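PDB 5JVK: T9SS C-terminal target domain-containing protein from Bacteroides cellulosilyticus, which belongs to glycoside hydrolase family 39 and probably hydrolyses O-glycosidic bonds within polysaccharide chains. Local coordinates for residues A[132-137]-A[337-342]; A[465-468]-A[474-477]; A[141-144]-A[148-151]; A[363-368]-A[432-437]; A[325-328]-A[332-335]. One frame throughout, in Å; residues are numbered along the deposited sequence.

Contact 1 (A[132-137]-A[337-342])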
# COMPACT_ATOMS: atom_id res chain seq x y z
N ARG A 132 -4.97 4.24 5.32
CA ARG A 132 -6.03 4.25 4.31
C ARG A 132 -6.18 2.87 3.69
O ARG A 132 -5.22 2.11 3.61
CB ARG A 132 -5.70 5.26 3.21
CG ARG A 132 -5.60 6.70 3.68
CD ARG A 132 -5.22 7.61 2.52
NE ARG A 132 -4.98 8.99 2.94
CZ ARG A 132 -5.93 9.90 3.19
NH1 ARG A 132 -7.22 9.60 3.10
NH2 ARG A 132 -5.57 11.13 3.56
N ILE A 133 -7.40 2.56 3.25
CA ILE A 133 -7.66 1.36 2.45
C ILE A 133 -8.55 1.71 1.26
O ILE A 133 -9.35 2.63 1.33
CB ILE A 133 -8.27 0.20 3.27
CG1 ILE A 133 -9.63 0.58 3.90
CG2 ILE A 133 -7.28 -0.28 4.32
CD1 ILE A 133 -10.85 0.21 3.07
N ARG A 134 -8.36 0.97 0.17
CA ARG A 134 -9.17 1.12 -1.03
C ARG A 134 -9.89 -0.19 -1.31
O ARG A 134 -9.28 -1.26 -1.25
CB ARG A 134 -8.30 1.50 -2.23
CG ARG A 134 -9.06 1.69 -3.54
CD ARG A 134 -8.12 2.23 -4.59
NE ARG A 134 -8.75 2.45 -5.89
CZ ARG A 134 -8.73 1.62 -6.94
NH1 ARG A 134 -8.13 0.43 -6.89
NH2 ARG A 134 -9.34 1.98 -8.06
N THR A 135 -11.18 -0.11 -1.62
CA THR A 135 -11.93 -1.29 -2.04
C THR A 135 -13.09 -0.92 -2.97
O THR A 135 -13.49 0.24 -3.06
CB THR A 135 -12.42 -2.12 -0.84
OG1 THR A 135 -12.86 -3.41 -1.30
CG2 THR A 135 -13.54 -1.43 -0.08
N ASP A 136 -13.61 -1.94 -3.65
CA ASP A 136 -14.61 -1.76 -4.70
C ASP A 136 -16.02 -1.66 -4.15
O ASP A 136 -16.33 -2.18 -3.07
CB ASP A 136 -14.55 -2.92 -5.69
CG ASP A 136 -13.22 -3.01 -6.39
OD1 ASP A 136 -13.01 -2.27 -7.38
OD2 ASP A 136 -12.39 -3.84 -5.96
N LEU A 137 -16.87 -0.99 -4.91
CA LEU A 137 -18.30 -1.02 -4.70
C LEU A 137 -18.96 -1.06 -6.07
O LEU A 137 -18.78 -0.15 -6.88
CB LEU A 137 -18.75 0.21 -3.90
CG LEU A 137 -20.21 0.28 -3.42
CD1 LEU A 137 -21.17 0.63 -4.55
CD2 LEU A 137 -20.63 -1.01 -2.73
N TRP A 337 -4.39 11.41 -6.58
CA TRP A 337 -4.43 10.22 -5.73
C TRP A 337 -3.83 9.03 -6.46
O TRP A 337 -4.30 8.65 -7.53
CB TRP A 337 -5.88 9.93 -5.34
CG TRP A 337 -6.47 11.00 -4.49
CD1 TRP A 337 -6.95 12.21 -4.91
CD2 TRP A 337 -6.64 10.98 -3.07
NE1 TRP A 337 -7.41 12.94 -3.84
CE2 TRP A 337 -7.23 12.20 -2.70
CE3 TRP A 337 -6.35 10.04 -2.07
CZ2 TRP A 337 -7.54 12.51 -1.37
CZ3 TRP A 337 -6.66 10.35 -0.75
CH2 TRP A 337 -7.25 11.58 -0.41
N VAL A 338 -2.78 8.43 -5.89
CA VAL A 338 -2.15 7.25 -6.49
C VAL A 338 -2.89 6.02 -5.97
O VAL A 338 -2.44 5.33 -5.05
CB VAL A 338 -0.63 7.21 -6.19
CG1 VAL A 338 0.03 6.04 -6.92
CG2 VAL A 338 0.01 8.53 -6.57
N THR A 339 -4.05 5.75 -6.58
CA THR A 339 -4.99 4.75 -6.06
C THR A 339 -4.58 3.29 -6.32
O THR A 339 -5.14 2.39 -5.70
CB THR A 339 -6.42 5.00 -6.58
OG1 THR A 339 -6.45 4.94 -8.01
CG2 THR A 339 -6.93 6.36 -6.10
N GLU A 340 -3.63 3.07 -7.22
CA GLU A 340 -2.92 1.78 -7.29
C GLU A 340 -1.46 1.99 -7.69
O GLU A 340 -1.17 2.71 -8.65
CB GLU A 340 -3.56 0.82 -8.30
CG GLU A 340 -4.96 0.33 -7.97
CD GLU A 340 -5.47 -0.71 -8.95
OE1 GLU A 340 -4.68 -1.29 -9.73
OE2 GLU A 340 -6.70 -0.96 -8.95
N ILE A 341 -0.56 1.37 -6.95
CA ILE A 341 0.81 1.16 -7.40
C ILE A 341 1.32 -0.10 -6.71
O ILE A 341 0.99 -0.35 -5.56
CB ILE A 341 1.71 2.39 -7.12
CG1 ILE A 341 3.10 2.19 -7.74
CG2 ILE A 341 1.83 2.68 -5.63
CD1 ILE A 341 3.95 3.45 -7.75
N GLY A 342 2.10 -0.91 -7.43
CA GLY A 342 2.61 -2.14 -6.85
C GLY A 342 3.52 -2.94 -7.76
O GLY A 342 3.62 -2.68 -8.95
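Arg134 reaches across the barrel interior to Glu340 and forms a salt bridge there, NH1 to OE2 at 2.9 Å. The bond is bent, 135° at the hydrogen, with the carboxylate oxygen lying out of the guanidinium plane and using its anti lone pair. Its other oxygen is taken by the hydroxyl of Tyr290. Arg134 NE pairs with Glu219, and NH2 with the side-chain oxygen of Asn222. With CG anti to the backbone N (chi1 -180°) and the chain fully extended, the arginine passes obliquely across Thr339, its NE 3.5 Å from Thr339 CB. The threonine OG1 sits over one face of the guanidinium, hydrogen-bonded to His288 and to the second oxygen of Glu219, so Arg134 and Thr339 hold one carboxylate between them. Further down, Trp337 turns its ring edge, at CZ3, to the face of the Arg132 guanidinium, 4.0 Å from NH1 and with the planes perpendicular. Arg132 NE is satisfied by the carbonyl of Leu104, and Trp337 NE1 by Ser335. Glu340, close to a bound glycerol, has a position consistent with the active-site pocket and with the catalytic nucleophile of related enzymes. The segments are the second and seventh strands of the (beta/alpha)8 (TIM) barrel, directed 70° apart; Phe374 of strand 373-375 and Val172 of strand 168-174 pack against Arg134, while helix 153-164 covers Ile133 and Thr135.

Contact 2 (A[465-468]-A[474-477])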
# COMPACT_ATOMS: atom_id res chain seq x y z
N LYS A 465 24.82 10.34 18.67
CA LYS A 465 23.39 10.66 18.45
C LYS A 465 22.75 9.92 17.26
O LYS A 465 21.70 10.34 16.77
CB LYS A 465 23.22 12.17 18.26
CG LYS A 465 23.69 13.01 19.44
CD LYS A 465 23.46 14.50 19.18
CE LYS A 465 24.08 15.36 20.27
NZ LYS A 465 24.00 16.81 19.96
N LEU A 466 23.36 8.82 16.80
CA LEU A 466 22.85 8.07 15.66
C LEU A 466 22.66 6.58 15.96
O LEU A 466 23.49 5.96 16.63
CB LEU A 466 23.78 8.23 14.45
CG LEU A 466 23.82 9.62 13.79
CD1 LEU A 466 24.94 9.69 12.77
CD2 LEU A 466 22.49 9.96 13.14
N ARG A 467 21.55 6.02 15.47
CA ARG A 467 21.31 4.58 15.45
C ARG A 467 21.12 4.15 14.01
O ARG A 467 20.44 4.84 13.25
CB ARG A 467 20.04 4.23 16.24
CG ARG A 467 20.23 4.07 17.74
CD ARG A 467 19.05 3.31 18.34
NE ARG A 467 17.77 3.95 18.02
CZ ARG A 467 16.58 3.35 17.98
NH1 ARG A 467 16.44 2.04 18.22
NH2 ARG A 467 15.50 4.07 17.67
N LEU A 468 21.69 3.01 13.64
CA LEU A 468 21.54 2.44 12.30
C LEU A 468 20.53 1.30 12.31
O LEU A 468 20.73 0.32 13.02
CB LEU A 468 22.89 1.94 11.78
CG LEU A 468 22.94 1.31 10.39
CD1 LEU A 468 22.49 2.30 9.33
CD2 LEU A 468 24.35 0.82 10.09
N CYS A 474 16.03 -4.39 12.30
CA CYS A 474 17.21 -4.87 13.02
C CYS A 474 18.21 -3.74 13.20
O CYS A 474 18.52 -3.03 12.25
CB CYS A 474 17.85 -6.05 12.27
SG CYS A 474 19.54 -6.46 12.77
N GLU A 475 18.70 -3.57 14.43
CA GLU A 475 19.69 -2.54 14.74
C GLU A 475 21.10 -3.05 14.45
O GLU A 475 21.42 -4.20 14.75
CB GLU A 475 19.57 -2.10 16.20
CG GLU A 475 20.50 -0.94 16.55
CD GLU A 475 20.11 -0.20 17.82
OE1 GLU A 475 18.96 -0.35 18.30
OE2 GLU A 475 20.96 0.57 18.33
N MET A 476 21.92 -2.18 13.87
CA MET A 476 23.31 -2.49 13.52
C MET A 476 24.22 -1.45 14.16
O MET A 476 23.81 -0.30 14.36
CB MET A 476 23.50 -2.45 12.01
CG MET A 476 22.68 -3.46 11.22
SD MET A 476 22.59 -3.06 9.46
CE MET A 476 24.32 -3.16 8.99
N PRO A 477 25.48 -1.82 14.49
CA PRO A 477 26.44 -0.80 14.91
C PRO A 477 26.91 0.05 13.73
O PRO A 477 26.77 -0.36 12.58
CB PRO A 477 27.59 -1.63 15.49
CG PRO A 477 27.53 -2.91 14.74
CD PRO A 477 26.07 -3.17 14.49
O HOH W 1 23.38 1.87 16.12
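Leu468 and Met476 are joined by one direct backbone hydrogen bond, from Met476 N to Leu468 O at 2.9 Å and nearly straight, 170° at the hydrogen. The same carbonyl oxygen also receives a CA-H...O contact from Glu475 CA at 3.5 Å. In the other direction a water takes the place of a direct bond: it accepts from Leu468 N and donates to Met476 O, the latter at 2.8 Å, bridging the two backbones. The charged interaction is looser. Arg467 NH1 and Glu475 OE1 form a salt bridge at 3.5 Å, weak as a hydrogen bond although the acceptor lies near the guanidinium plane. Arg467 CD lies 3.3 Å from Glu475 OE2, and the bend at chi3 (-55°) beyond it turns NE and the guanidinium so that NH1 faces OE1; the carboxylate meets the end of the arginine chain crosswise, its plane steeply turned from that of the guanidinium. Apolar contact is confined to the face bearing Leu468 and Met476: Leu468 CD2 touches Met476 CB at 3.9 Å and passes close to the carbonyl oxygen of Pro477. Beneath, Leu468 is buried against Leu478 and Leu496, whereas the Arg467 and Glu475 ends are exposed. The arrangement is that of a short beta hairpin, strands 466-469 and 475-476, whose second strand forms the outer edge of the antiparallel sheet that follows the (beta/alpha)8 barrel.

Contact 3 (A[141-144]-A[148-151])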
# COMPACT_ATOMS: atom_id res chain seq x y z
N HIS A 141 -24.55 -3.91 -7.44
CA HIS A 141 -24.92 -4.31 -6.08
C HIS A 141 -25.67 -3.23 -5.29
O HIS A 141 -26.50 -3.56 -4.44
CB HIS A 141 -23.69 -4.79 -5.30
CG HIS A 141 -23.05 -6.02 -5.86
ND1 HIS A 141 -21.70 -6.28 -5.72
CD2 HIS A 141 -23.56 -7.05 -6.58
CE1 HIS A 141 -21.41 -7.43 -6.32
NE2 HIS A 141 -22.52 -7.91 -6.85
N VAL A 142 -25.40 -1.95 -5.57
CA VAL A 142 -26.10 -0.84 -4.89
C VAL A 142 -27.52 -0.62 -5.44
O VAL A 142 -28.43 -0.32 -4.67
CB VAL A 142 -25.27 0.47 -4.87
CG1 VAL A 142 -26.12 1.74 -4.80
CG2 VAL A 142 -24.32 0.45 -3.69
N GLU A 143 -27.69 -0.75 -6.76
CA GLU A 143 -28.98 -0.55 -7.43
C GLU A 143 -29.37 -1.84 -8.17
O GLU A 143 -29.15 -1.94 -9.38
CB GLU A 143 -28.89 0.66 -8.37
CG GLU A 143 -30.18 1.07 -9.06
CD GLU A 143 -30.07 2.37 -9.85
OE1 GLU A 143 -28.95 2.86 -10.09
OE2 GLU A 143 -31.12 2.91 -10.26
N PRO A 144 -29.93 -2.84 -7.45
CA PRO A 144 -30.31 -4.11 -8.11
C PRO A 144 -31.48 -3.97 -9.10
O PRO A 144 -31.55 -4.74 -10.06
CB PRO A 144 -30.70 -5.02 -6.94
CG PRO A 144 -30.33 -4.30 -5.69
CD PRO A 144 -30.32 -2.84 -6.03
N LYS A 148 -34.31 1.68 -7.08
CA LYS A 148 -34.38 1.06 -5.75
C LYS A 148 -32.97 0.76 -5.27
O LYS A 148 -32.21 0.08 -5.96
CB LYS A 148 -35.20 -0.23 -5.82
CG LYS A 148 -36.63 -0.02 -6.30
CD LYS A 148 -37.52 -1.23 -6.04
CE LYS A 148 -38.02 -1.26 -4.60
NZ LYS A 148 -38.79 -2.50 -4.30
N TYR A 149 -32.63 1.26 -4.08
CA TYR A 149 -31.26 1.22 -3.58
C TYR A 149 -31.09 0.32 -2.36
O TYR A 149 -32.04 0.05 -1.63
CB TYR A 149 -30.78 2.63 -3.24
CG TYR A 149 -30.90 3.61 -4.38
CD1 TYR A 149 -31.56 4.83 -4.23
CD2 TYR A 149 -30.34 3.32 -5.63
CE1 TYR A 149 -31.66 5.73 -5.28
CE2 TYR A 149 -30.44 4.21 -6.69
CZ TYR A 149 -31.10 5.41 -6.51
OH TYR A 149 -31.20 6.30 -7.56
N VAL A 150 -29.85 -0.13 -2.16
CA VAL A 150 -29.47 -0.92 -0.99
C VAL A 150 -27.95 -0.84 -0.78
O VAL A 150 -27.20 -0.75 -1.75
CB VAL A 150 -29.92 -2.40 -1.13
CG1 VAL A 150 -29.21 -3.11 -2.28
CG2 VAL A 150 -29.71 -3.16 0.18
N MET A 151 -27.52 -0.84 0.48
CA MET A 151 -26.10 -0.83 0.83
C MET A 151 -25.68 -2.28 1.13
O MET A 151 -26.18 -2.86 2.09
CB MET A 151 -25.87 0.06 2.05
CG MET A 151 -24.41 0.24 2.47
SD MET A 151 -23.34 0.91 1.18
CE MET A 151 -24.09 2.50 0.88
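Val142 and Val150 make the central link, a hydrogen bond from Val150 N to Val142 O of 2.9 Å lying in the carbonyl plane. Two CA-H...O contacts flank it: Tyr149 CA approaches that same carbonyl oxygen, and Val142 CA lies 3.3 Å from Val150 O. On one side the proline ring of Pro144 meets Val150, CG to CG1 at 3.8 Å, the two side chains crossing at about a right angle. On the other, Glu143 and Tyr149 run side by side in the same direction, with the carboxylate carbon CD of Glu143 3.7 Å from CE2 at the edge of the Tyr149 ring and the two planes 65° apart. Glu143 gets there with CG anti to its backbone N (chi1 -175°) and an extended chain. Its carboxylate is then fixed from a second shell: OE1 accepts from the indole of Trp139, while OE2 takes both the hydroxyl of Tyr181 and the backbone N of Gly147. A leucine in place of Glu143 would probably leave the Tyr181 hydroxyl, the Trp139 indole and the Gly147 amide without their acceptor and let the turn between the segments shift. The backbone oxygen of Glu143 is held too, by Asn177. Thus the contact draws together the beta-to-alpha loop between barrel strand 132-138 and helix 153-164, in which short helix 139-142 is inserted, and helix 194-211 lies alongside, its Tyr206 meeting the Tyr149 ring nearly parallel.

Contact 4 (A[363-368]-A[432-437])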
# COMPACT_ATOMS: atom_id res chain seq x y z
N LEU A 363 10.46 7.75 -1.71
CA LEU A 363 10.49 8.68 -2.85
C LEU A 363 9.20 9.51 -2.98
O LEU A 363 9.26 10.67 -3.38
CB LEU A 363 10.78 7.94 -4.16
CG LEU A 363 12.19 7.35 -4.30
CD1 LEU A 363 12.25 6.39 -5.48
CD2 LEU A 363 13.24 8.44 -4.45
N SER A 364 8.05 8.92 -2.65
CA SER A 364 6.78 9.64 -2.68
C SER A 364 6.77 10.82 -1.70
O SER A 364 6.39 11.93 -2.06
CB SER A 364 5.61 8.70 -2.38
OG SER A 364 4.39 9.41 -2.26
N ARG A 365 7.22 10.58 -0.46
CA ARG A 365 7.35 11.64 0.54
C ARG A 365 8.41 12.67 0.15
O ARG A 365 8.23 13.87 0.39
CB ARG A 365 7.68 11.03 1.91
CG ARG A 365 7.60 12.00 3.10
CD ARG A 365 6.17 12.39 3.44
NE ARG A 365 5.37 11.25 3.91
CZ ARG A 365 5.44 10.71 5.13
NH1 ARG A 365 6.27 11.17 6.06
NH2 ARG A 365 4.65 9.67 5.43
N ARG A 366 9.50 12.22 -0.46
CA ARG A 366 10.56 13.12 -0.95
C ARG A 366 10.00 14.18 -1.90
O ARG A 366 10.22 15.37 -1.71
CB ARG A 366 11.66 12.33 -1.66
CG ARG A 366 12.85 13.15 -2.12
CD ARG A 366 13.64 12.40 -3.17
NE ARG A 366 14.78 13.18 -3.66
CZ ARG A 366 15.51 12.87 -4.73
NH1 ARG A 366 15.24 11.79 -5.47
NH2 ARG A 366 16.53 13.65 -5.07
N HIS A 367 9.26 13.72 -2.91
CA HIS A 367 8.60 14.59 -3.89
C HIS A 367 7.12 14.74 -3.53
O HIS A 367 6.25 14.56 -4.39
CB HIS A 367 8.74 13.98 -5.30
CG HIS A 367 10.14 13.64 -5.69
ND1 HIS A 367 11.03 14.58 -6.17
CD2 HIS A 367 10.80 12.46 -5.69
CE1 HIS A 367 12.18 14.00 -6.44
NE2 HIS A 367 12.07 12.71 -6.16
N TYR A 368 6.83 15.08 -2.27
CA TYR A 368 5.46 15.04 -1.74
C TYR A 368 4.46 15.81 -2.59
O TYR A 368 4.64 17.00 -2.84
CB TYR A 368 5.38 15.55 -0.29
CG TYR A 368 4.00 15.35 0.31
CD1 TYR A 368 3.56 14.08 0.66
CD2 TYR A 368 3.12 16.43 0.49
CE1 TYR A 368 2.29 13.88 1.19
CE2 TYR A 368 1.85 16.24 1.02
CZ TYR A 368 1.44 14.96 1.37
OH TYR A 368 0.19 14.75 1.90
N LEU A 432 19.01 10.41 1.68
CA LEU A 432 17.95 11.41 1.80
C LEU A 432 17.67 11.68 3.27
O LEU A 432 17.69 10.76 4.08
CB LEU A 432 16.67 10.90 1.13
CG LEU A 432 16.77 10.28 -0.26
CD1 LEU A 432 15.44 9.63 -0.64
CD2 LEU A 432 17.17 11.33 -1.28
N ALA A 433 17.40 12.95 3.60
CA ALA A 433 17.09 13.37 4.97
C ALA A 433 15.62 13.77 5.09
O ALA A 433 15.09 14.46 4.23
CB ALA A 433 17.98 14.53 5.37
N PHE A 434 14.99 13.31 6.17
CA PHE A 434 13.61 13.68 6.49
C PHE A 434 13.58 14.24 7.90
O PHE A 434 14.53 14.05 8.68
CB PHE A 434 12.69 12.47 6.39
CG PHE A 434 12.54 11.95 5.00
CD1 PHE A 434 11.46 12.33 4.21
CD2 PHE A 434 13.48 11.08 4.46
CE1 PHE A 434 11.31 11.85 2.92
CE2 PHE A 434 13.34 10.60 3.17
CZ PHE A 434 12.25 10.98 2.40
N GLY A 435 12.51 14.94 8.25
CA GLY A 435 12.45 15.61 9.54
C GLY A 435 11.17 16.35 9.87
O GLY A 435 10.16 16.23 9.17
N GLN A 436 11.25 17.11 10.95
CA GLN A 436 10.10 17.80 11.54
C GLN A 436 10.46 19.26 11.79
O GLN A 436 11.49 19.54 12.41
CB GLN A 436 9.73 17.12 12.85
CG GLN A 436 8.36 17.47 13.40
CD GLN A 436 7.99 16.65 14.63
OE1 GLN A 436 8.86 16.06 15.29
NE2 GLN A 436 6.70 16.61 14.95
N ASP A 437 9.64 20.17 11.28
CA ASP A 437 9.72 21.61 11.59
C ASP A 437 11.15 22.19 11.46
O ASP A 437 11.58 23.00 12.28
CB ASP A 437 9.12 21.87 12.99
CG ASP A 437 7.63 21.46 13.09
OD1 ASP A 437 7.02 21.10 12.06
OD2 ASP A 437 7.07 21.51 14.21
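Arg366, in the last turn of helix 350-366, lies with its CA 8.1 Å from the CA of Phe434 on strand 429-436, a spacing bridged by side chains from both elements. Phe434 directs the edge of its ring at the helix backbone: CE1 is 3.9 Å from Arg366 N, which lies in the ring plane, and 3.7 Å from Arg365 CG, which approaches obliquely. Arg365 bends at chi2 (71°) and chi3 (65°), carrying its guanidinium away from the phenylalanine to the carbonyls of Tyr418 and Lys416 and a salt bridge with Asp105. Arg366 instead stays extended and crosses Leu432 at about a right angle. Its guanidinium is sandwiched: Leu432 CD2 sits over one face, 3.8 Å from NE, and His367 CE1 over the opposite face, both displaced toward the rim. At the far end NH2 is gripped by the carboxylate of Asp426 and the hydroxyl of Thr423. A methionine in its place, lacking the guanidinium, would probably leave Asp426 without its cationic mate and Leu432 and His367 without the flat group packed between them. Through these side chains the end of the barrel helix rests on the antiparallel sheet that follows it: the Phe434 ring meets that of Phe442 of strand 439-447, their planes nearly parallel, Arg366 touches Phe420 of strand 419-425, and His367 packs against helix 312-325 on the barrel side.

Contact 5 (A[325-328]-A[332-335])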
# COMPACT_ATOMS: atom_id res chain seq x y z
N GLU A 325 -0.63 24.62 -11.94
CA GLU A 325 -0.80 25.54 -13.08
C GLU A 325 -2.20 25.54 -13.72
O GLU A 325 -2.49 26.43 -14.53
CB GLU A 325 0.25 25.23 -14.16
CG GLU A 325 1.67 25.59 -13.72
CD GLU A 325 2.72 25.31 -14.78
OE1 GLU A 325 2.42 24.64 -15.79
OE2 GLU A 325 3.87 25.76 -14.58
N ASN A 326 -3.05 24.57 -13.37
CA ASN A 326 -4.39 24.46 -13.94
C ASN A 326 -5.42 24.32 -12.83
O ASN A 326 -6.05 23.26 -12.66
CB ASN A 326 -4.47 23.28 -14.92
CG ASN A 326 -3.52 23.43 -16.09
OD1 ASN A 326 -3.92 23.81 -17.19
ND2 ASN A 326 -2.24 23.13 -15.86
N LEU A 327 -5.61 25.40 -12.08
CA LEU A 327 -6.53 25.43 -10.94
C LEU A 327 -7.99 25.40 -11.37
O LEU A 327 -8.32 25.63 -12.54
CB LEU A 327 -6.27 26.67 -10.09
CG LEU A 327 -4.88 26.84 -9.47
CD1 LEU A 327 -4.75 28.22 -8.84
CD2 LEU A 327 -4.58 25.76 -8.45
N ARG A 328 -8.87 25.12 -10.42
CA ARG A 328 -10.32 25.20 -10.62
C ARG A 328 -10.77 26.67 -10.65
O ARG A 328 -9.97 27.57 -10.35
CB ARG A 328 -11.06 24.46 -9.51
CG ARG A 328 -10.77 22.97 -9.42
CD ARG A 328 -11.47 22.36 -8.22
NE ARG A 328 -12.89 22.16 -8.48
CZ ARG A 328 -13.90 22.44 -7.63
NH1 ARG A 328 -13.68 22.96 -6.42
NH2 ARG A 328 -15.15 22.19 -8.02
N LYS A 332 -9.20 26.23 -6.10
CA LYS A 332 -8.76 25.05 -5.36
C LYS A 332 -7.96 24.17 -6.31
O LYS A 332 -8.27 24.06 -7.50
CB LYS A 332 -9.95 24.26 -4.79
CG LYS A 332 -10.82 25.02 -3.80
CD LYS A 332 -10.12 25.28 -2.47
CE LYS A 332 -10.89 26.30 -1.64
NZ LYS A 332 -10.11 26.77 -0.46
N GLU A 333 -6.91 23.56 -5.78
CA GLU A 333 -6.02 22.71 -6.55
C GLU A 333 -6.62 21.31 -6.62
O GLU A 333 -7.13 20.81 -5.62
CB GLU A 333 -4.66 22.67 -5.86
CG GLU A 333 -3.56 22.03 -6.68
CD GLU A 333 -2.19 22.35 -6.13
OE1 GLU A 333 -1.53 21.44 -5.59
OE2 GLU A 333 -1.78 23.52 -6.24
N LEU A 334 -6.57 20.68 -7.80
CA LEU A 334 -7.00 19.29 -7.93
C LEU A 334 -5.99 18.37 -7.24
O LEU A 334 -4.79 18.44 -7.53
CB LEU A 334 -7.15 18.87 -9.39
CG LEU A 334 -8.28 19.49 -10.23
CD1 LEU A 334 -8.18 18.98 -11.66
CD2 LEU A 334 -9.65 19.18 -9.64
N SER A 335 -6.47 17.53 -6.33
CA SER A 335 -5.62 16.55 -5.66
C SER A 335 -5.33 15.36 -6.58
O SER A 335 -6.18 14.98 -7.39
CB SER A 335 -6.26 16.08 -4.35
OG SER A 335 -7.58 15.61 -4.57
O HOH W 2 -5.74 21.62 -10.25
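Arg328 packs closely over Lys332 and Leu334, and this is the firm end of the contact. Its backbone N donates to Lys332 O at 3.2 Å, a fairly straight bond of 166°, and its CG rests 3.3 Å from that oxygen. The aliphatic part then crosses Leu334 at about a right angle, CD to CD2 at 3.9 Å. A bend at chi3 (77°) turns the guanidinium so that NH1 pairs with Asp330, within the turn, and NH2 with the carbonyl of Asp280. Asp330 also accepts from Lys332 N, so one carboxylate braces both sides of the turn. The turn is the connection from helix 312-325 to strand 335-341, an alpha-to-beta loop of the barrel, and Leu334 on its inner side is buried against Ile270 and Leu274 of helix 270-275. Toward the helix end the two segments come together less directly. A water accepts from Leu334 N at 2.8 Å and donates to Asn326 O, standing between the backbones. Leu327 touches Glu333 by one methyl, CD2 lying 3.9 Å from Glu333 CA, while the Glu333 and Lys332 side chains are exposed.

From the N terminus, contact 1 opens first, on strand 132-138, and does not close until strand 335-341 some 200 residues later, joining two non-adjacent strands across the barrel. Two short local closures fall within that span: contact 3, just after the second strand, and contact 5, just before the seventh. Contact 3 also touches contact 1 through Leu137 and Val142, and contact 5 adjoins it in sequence. Contact 4 follows, running from helix 350-366 to strand 429-436 and tying barrel to C-terminal sheet. Contact 2 then closes a hairpin at the far edge of that sheet, its centre about 20 Å from that of contact 4. None of the five cross.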